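Local coordinates for putative branched chain amino acid ABC transporter, periplasmic amino acid-binding protein (Brucella ovis, PDB 4XFK) that probably serves as the periplasmic amino-acid-binding component of an ABC transport system for branched-chain amino acids, at residues K378-G382 / D383-D387. The protein carries 1 engineered substitution. Numbering follows the deposited sequence.
With ACT (acetate ion), chain C.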
loop_
_atom_site.group_PDB
_atom_site.type_symbol
_atom_site.label_atom_id
_atom_site.label_comp_id
_atom_site.label_asym_id
_atom_site.label_seq_id
_atom_site.Cartn_x
_atom_site.Cartn_y
_atom_site.Cartn_z
ATOM N N LYS A 378 -2.602 13.287 -13.354
ATOM C CA LYS A 378 -2.431 14.269 -12.286
ATOM C C LYS A 378 -1.491 13.721 -11.227
ATOM O O LYS A 378 -1.671 12.605 -10.753
ATOM C CB LYS A 378 -3.781 14.624 -11.643
ATOM C CG LYS A 378 -3.688 15.541 -10.423
ATOM C CD LYS A 378 -3.150 16.918 -10.795
ATOM C CE LYS A 378 -3.088 17.832 -9.580
ATOM N NZ LYS A 378 -2.516 19.171 -9.904
ATOM N N THR A 379 -0.488 14.506 -10.856
ATOM C CA THR A 379 0.380 14.143 -9.743
ATOM C C THR A 379 0.230 15.168 -8.636
ATOM O O THR A 379 0.372 16.369 -8.867
ATOM C CB THR A 379 1.854 14.073 -10.157
ATOM O OG1 THR A 379 2.037 12.999 -11.083
ATOM C CG2 THR A 379 2.739 13.839 -8.938
ATOM N N PHE A 380 -0.086 14.688 -7.441
ATOM C CA PHE A 380 -0.131 15.535 -6.264
ATOM C C PHE A 380 1.199 15.423 -5.544
ATOM O O PHE A 380 1.739 14.328 -5.396
ATOM C CB PHE A 380 -1.264 15.105 -5.334
ATOM C CG PHE A 380 -2.628 15.349 -5.895
ATOM C CD1 PHE A 380 -3.150 16.637 -5.938
ATOM C CD2 PHE A 380 -3.399 14.300 -6.369
ATOM C CE1 PHE A 380 -4.417 16.877 -6.459
ATOM C CE2 PHE A 380 -4.673 14.529 -6.882
ATOM C CZ PHE A 380 -5.182 15.820 -6.932
ATOM N N THR A 381 1.727 16.553 -5.090
ATOM C CA THR A 381 2.978 16.548 -4.334
ATOM C C THR A 381 2.788 15.836 -2.997
ATOM O O THR A 381 1.663 15.547 -2.586
ATOM C CB THR A 381 3.463 17.978 -4.029
ATOM O OG1 THR A 381 2.513 18.609 -3.166
ATOM C CG2 THR A 381 3.623 18.790 -5.302
ATOM N N GLY A 382 3.896 15.547 -2.322
ATOM C CA GLY A 382 3.851 14.995 -0.978
ATOM C C GLY A 382 3.006 15.843 -0.037
ATOM O O GLY A 382 2.146 15.330 0.677
ATOM N N ASP A 383 3.216 17.157 -0.058
ATOM C CA ASP A 383 2.420 18.042 0.789
ATOM C C ASP A 383 0.926 17.999 0.440
ATOM O O ASP A 383 0.068 18.078 1.321
ATOM C CB ASP A 383 2.950 19.475 0.719
ATOM C CG ASP A 383 4.253 19.651 1.480
ATOM O OD1 ASP A 383 4.466 18.910 2.463
ATOM O OD2 ASP A 383 5.061 20.526 1.102
ATOM N N GLU A 384 0.619 17.873 -0.846
ATOM C CA GLU A 384 -0.763 17.779 -1.288
ATOM C C GLU A 384 -1.393 16.427 -0.964
ATOM O O GLU A 384 -2.614 16.330 -0.821
ATOM C CB GLU A 384 -0.862 18.066 -2.792
ATOM C CG GLU A 384 -0.634 19.531 -3.164
ATOM C CD GLU A 384 -0.527 19.754 -4.668
ATOM O OE1 GLU A 384 -0.154 18.810 -5.385
ATOM O OE2 GLU A 384 -0.811 20.877 -5.144
ATOM N N SER A 385 -0.563 15.394 -0.837
ATOM C CA SER A 385 -1.061 14.021 -0.710
ATOM C C SER A 385 -1.260 13.546 0.726
ATOM O O SER A 385 -2.253 12.878 1.035
ATOM C CB SER A 385 -0.133 13.041 -1.438
ATOM O OG SER A 385 -0.070 13.321 -2.823
ATOM N N ILE A 386 -0.304 13.850 1.596
ATOM C CA ILE A 386 -0.353 13.300 2.946
ATOM C C ILE A 386 -1.578 13.809 3.713
ATOM O O ILE A 386 -1.962 14.976 3.591
ATOM C CB ILE A 386 0.964 13.575 3.719
ATOM C CG1 ILE A 386 1.041 12.676 4.957
ATOM C CG2 ILE A 386 1.126 15.083 4.067
ATOM C CD1 ILE A 386 2.388 12.696 5.646
ATOM N N ASP A 387 -2.217 12.917 4.467
ATOM C CA ASP A 387 -3.409 13.284 5.225
ATOM C C ASP A 387 -3.003 14.025 6.494
ATOM O O ASP A 387 -1.859 13.924 6.928
ATOM C CB ASP A 387 -4.257 12.033 5.548
ATOM C CG ASP A 387 -3.477 10.942 6.293
ATOM O OD1 ASP A 387 -2.340 10.609 5.894
ATOM O OD2 ASP A 387 -4.028 10.392 7.272
HETATM C C ACT C . 1.334 13.332 -14.744
HETATM O O ACT C . 0.656 14.215 -15.322
HETATM O OXT ACT C . 0.922 12.998 -13.611
HETATM C CH3 ACT C . 2.547 12.705 -15.372
HETATM O O HOH W 1 -0.021 18.877 -8.146
HETATM O O HOH W 2 -2.773 20.609 -7.365
#
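The extended side chain of E384 reaches back alongside T381, its OE1 taking the backbone N-H of T381 at 3.0 Å. That N-H meets OE1 on its anti side, somewhat out of the carboxylate plane. In return T381 OG1 accepts from E384 N at 3.1 Å, and the two reciprocal bonds make a capping box with T381 as N-cap. The threonine hydroxyl reaches E384 N because chi1 of 65° sets it between backbone N and carbonyl carbon; it also rests 3.3 Å from E384 CG. OE1 lies near the plane of the F380 ring, at its edge, 3.7 Å from CD1, the carboxylate turned 72° from the ring. K378 CG packs over one face of that ring, near the rim. Two waters link K378 NZ to E384, one to each carboxylate oxygen, and the water at OE1 also donates to T379 O, so lysine and glutamate pair through solvent. S385 OG turns back to donate to T381 O at 2.8 Å, from above the carbonyl plane, while G382 O accepts from both S385 N and I386 N. The capping box closes the N-terminal end of the short helix 382-385, with T381 as the one-residue link from strand 373-380, which pairs antiparallel with strand 350-360; F380 packs against helix 138-152, and D383 forms a salt bridge to K351.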